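Local coordinates for beta-hydroxyacid dehydrogenase, 3-hydroxyisobutyrate dehydrogenase (Saccharomonospora xinjiangensis XJ-54, PDB 6GRL), which is an S-selective imine reductase linked to reductive amination and probably uses NADP(H) as its cofactor, at residues S77-V82 against G103-N108. Numbering follows the deposited sequence.
Sequences SRFVVV and GKVLVN
Lys104 NZ is gripped by two backbone carbonyls. It donates to Ser77 O across the contact at 2.9 Å and also to Val74 O. The donor stands about 40° above the carbonyl plane of Ser77. A bend at the last torsion, chi4 -70°, turns the ammonium group to this oxygen. A second side-chain bond lies at the same end. The Arg78 chain is extended, with CG anti to the backbone N (chi1 171°), and NE reaches Gly103 O at 2.9 Å. This bond is bent, and the oxygen is tilted from the guanidinium plane. Val105 CG2 lies over one guanidinium face, toward its rim.

Beyond these residues, strands 79-82 and 105-108 pair in parallel. Val105 N donates to Arg78 O, and Val80 N to Val105 O. Val107 N then bonds Val80 O at 2.8 Å, and Val82 N bonds Val107 O. Phe79, Val81, Val105 and Val107 share one face. There the end of the Phe79 ring meets the valines of the neighbouring strand, with CZ 3.5 Å from Val107 CG2 and CE1 4.0 Å from Val105 CG1. Helix 156-166 packs on this face through His162, Ile165 and Leu166. On the other face, Val80 and Leu106 lie side by side, with Val80 CB 3.8 Å from Leu106 CD2. In the conformer described, Asn108 OD1 accepts from Thr110 N and ND2 bonds Tyr131 OH.

The strands belong to a right-handed beta-alpha-beta unit with helix 87-95, within the Rossmann-type domain. Strand 23-26 flanks 79-82 on its other edge. The chemistry thus changes along the pair: two cationic side chains are tied to carbonyls just before the strands begin, apolar side chains and backbone bonds follow, until Asn108 brings polar atoms back at the far end. The carbonyls probably stabilise both positive charges.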
ATOM      1  N   SER A  77     -20.466  13.917 -13.719  1.00 11.62           N
ATOM      2  CA  SER A  77     -19.343  14.667 -13.172  0.86  9.95           C
ATOM      3  C   SER A  77     -18.121  14.500 -14.061  1.00  9.05           C
ATOM      4  O   SER A  77     -18.010  13.540 -14.827  1.00 13.21           O
ATOM      5  CB  SER A  77     -19.000  14.216 -11.743  0.86 10.37           C
ATOM      6  OG  SER A  77     -20.116  13.634 -11.091  0.86 10.07           O
ATOM      7  N   ARG A  78     -17.190  15.450 -13.929  1.00  8.98           N
ATOM      8  CA  ARG A  78     -15.887  15.335 -14.572  1.00  8.96           C
ATOM      9  C   ARG A  78     -14.937  14.468 -13.755  1.00  7.83           C
ATOM     10  O   ARG A  78     -14.047  13.825 -14.318  1.00  9.49           O
ATOM     11  CB  ARG A  78     -15.282  16.729 -14.778  1.00 13.88           C
ATOM     12  CG  ARG A  78     -13.834  16.729 -15.249  1.00 16.60           C
ATOM     13  CD  ARG A  78     -13.297  18.139 -15.414  1.00 22.49           C
ATOM     14  NE  ARG A  78     -11.974  18.145 -16.030  1.00 28.06           N
ATOM     15  CZ  ARG A  78     -10.838  18.351 -15.371  1.00 30.11           C
ATOM     16  NH1 ARG A  78     -10.856  18.576 -14.064  1.00 33.23           N
ATOM     17  NH2 ARG A  78      -9.683  18.337 -16.022  1.00 31.74           N
ATOM     18  N   PHE A  79     -15.129  14.429 -12.438  1.00  8.10           N
ATOM     19  CA  PHE A  79     -14.256  13.717 -11.511  1.00 10.05           C
ATOM     20  C   PHE A  79     -14.913  12.386 -11.158  1.00  8.92           C
ATOM     21  O   PHE A  79     -15.974  12.362 -10.526  1.00 12.76           O
ATOM     22  CB  PHE A  79     -14.023  14.575 -10.269  1.00  9.16           C
ATOM     23  CG  PHE A  79     -12.878  14.127  -9.410  1.00 13.18           C
ATOM     24  CD1 PHE A  79     -11.570  14.375  -9.791  1.00 17.31           C
ATOM     25  CD2 PHE A  79     -13.112  13.485  -8.206  1.00 14.44           C
ATOM     26  CE1 PHE A  79     -10.515  13.974  -8.992  1.00 20.50           C
ATOM     27  CE2 PHE A  79     -12.061  13.084  -7.402  1.00 15.06           C
ATOM     28  CZ  PHE A  79     -10.761  13.328  -7.797  1.00 17.94           C
ATOM     29  N   VAL A  80     -14.287  11.281 -11.560  1.00  6.70           N
ATOM     30  CA  VAL A  80     -14.847   9.943 -11.381  1.00  7.38           C
ATOM     31  C   VAL A  80     -13.897   9.135 -10.509  1.00  9.29           C
ATOM     32  O   VAL A  80     -12.732   8.934 -10.874  1.00 10.16           O
ATOM     33  CB  VAL A  80     -15.083   9.234 -12.723  1.00  9.55           C
ATOM     34  CG1 VAL A  80     -15.645   7.835 -12.496  1.00  9.31           C
ATOM     35  CG2 VAL A  80     -16.014  10.050 -13.604  1.00  9.91           C
ATOM     36  N   VAL A  81     -14.399   8.655  -9.374  1.00  6.51           N
ATOM     37  CA  VAL A  81     -13.628   7.850  -8.432  1.00  7.38           C
ATOM     38  C   VAL A  81     -14.130   6.415  -8.507  1.00 11.62           C
ATOM     39  O   VAL A  81     -15.336   6.167  -8.388  1.00 10.63           O
ATOM     40  CB  VAL A  81     -13.740   8.400  -7.000  1.00  9.09           C
ATOM     41  CG1 VAL A  81     -12.916   7.555  -6.041  1.00 12.63           C
ATOM     42  CG2 VAL A  81     -13.302   9.853  -6.957  1.00 12.16           C
ATOM     43  N   VAL A  82     -13.209   5.474  -8.703  1.00  9.31           N
ATOM     44  CA  VAL A  82     -13.532   4.058  -8.854  1.00  7.45           C
ATOM     45  C   VAL A  82     -13.045   3.321  -7.614  1.00 10.67           C
ATOM     46  O   VAL A  82     -11.840   3.290  -7.334  1.00 13.11           O
ATOM     47  CB  VAL A  82     -12.901   3.467 -10.124  1.00 10.14           C
ATOM     48  CG1 VAL A  82     -13.389   2.040 -10.353  1.00 10.84           C
ATOM     49  CG2 VAL A  82     -13.205   4.346 -11.327  1.00 12.29           C
ATOM     50  N   GLY A 103     -11.861  14.575 -21.369  1.00 10.41           N
ATOM     51  CA  GLY A 103     -11.817  15.686 -20.447  1.00 10.04           C
ATOM     52  C   GLY A 103     -12.100  15.334 -19.004  1.00  9.99           C
ATOM     53  O   GLY A 103     -12.060  16.227 -18.149  1.00 12.71           O
ATOM     54  N   LYS A 104     -12.381  14.072 -18.703  1.00  8.48           N
ATOM     55  CA  LYS A 104     -12.645  13.654 -17.337  1.00  7.58           C
ATOM     56  C   LYS A 104     -11.348  13.255 -16.638  1.00  9.24           C
ATOM     57  O   LYS A 104     -10.292  13.096 -17.255  1.00 10.11           O
ATOM     58  CB  LYS A 104     -13.643  12.493 -17.312  1.00  9.13           C
ATOM     59  CG  LYS A 104     -15.032  12.854 -17.821  1.00  8.73           C
ATOM     60  CD  LYS A 104     -16.011  11.712 -17.594  1.00 11.68           C
ATOM     61  CE  LYS A 104     -17.337  11.955 -18.301  1.00 12.47           C
ATOM     62  NZ  LYS A 104     -18.133  13.050 -17.675  1.00 10.95           N
ATOM     63  N   VAL A 105     -11.440  13.104 -15.320  1.00  7.92           N
ATOM     64  CA  VAL A 105     -10.340  12.640 -14.487  1.00 10.73           C
ATOM     65  C   VAL A 105     -10.817  11.382 -13.780  1.00  7.76           C
ATOM     66  O   VAL A 105     -11.808  11.420 -13.042  1.00  9.75           O
ATOM     67  CB  VAL A 105      -9.897  13.707 -13.475  1.00 12.79           C
ATOM     68  CG1 VAL A 105      -8.845  13.143 -12.532  1.00 15.80           C
ATOM     69  CG2 VAL A 105      -9.377  14.946 -14.196  1.00 14.04           C
ATOM     70  N   LEU A 106     -10.131  10.268 -14.021  1.00  7.82           N
ATOM     71  CA  LEU A 106     -10.481   8.988 -13.418  1.00 10.65           C
ATOM     72  C   LEU A 106      -9.493   8.691 -12.297  1.00 10.14           C
ATOM     73  O   LEU A 106      -8.284   8.609 -12.538  1.00 10.93           O
ATOM     74  CB  LEU A 106     -10.465   7.866 -14.456  1.00 12.29           C
ATOM     75  CG  LEU A 106     -11.220   8.099 -15.767  1.00 17.86           C
ATOM     76  CD1 LEU A 106     -11.186   6.841 -16.624  1.00 18.09           C
ATOM     77  CD2 LEU A 106     -12.652   8.542 -15.508  1.00 19.28           C
ATOM     78  N   VAL A 107     -10.005   8.538 -11.082  1.00  7.81           N
ATOM     79  CA  VAL A 107      -9.193   8.230  -9.912  1.00  8.17           C
ATOM     80  C   VAL A 107      -9.569   6.828  -9.456  1.00  9.80           C
ATOM     81  O   VAL A 107     -10.655   6.612  -8.906  1.00 10.50           O
ATOM     82  CB  VAL A 107      -9.392   9.255  -8.789  1.00  7.93           C
ATOM     83  CG1 VAL A 107      -8.530   8.896  -7.585  1.00 10.92           C
ATOM     84  CG2 VAL A 107      -9.057  10.649  -9.284  1.00 10.98           C
ATOM     85  N   ASN A 108      -8.670   5.873  -9.676  1.00  8.03           N
ATOM     86  CA  ASN A 108      -8.910   4.474  -9.341  0.58  9.19           C
ATOM     87  C   ASN A 108      -8.289   4.182  -7.980  1.00 11.76           C
ATOM     88  O   ASN A 108      -7.066   4.239  -7.820  1.00 14.13           O
ATOM     89  CB  ASN A 108      -8.340   3.552 -10.416  0.58 10.80           C
ATOM     90  CG  ASN A 108      -8.671   2.090 -10.169  0.58 11.99           C
ATOM     91  OD1 ASN A 108      -9.523   1.763  -9.341  0.58  8.88           O
ATOM     92  ND2 ASN A 108      -7.996   1.204 -10.889  0.58 14.72           N
TER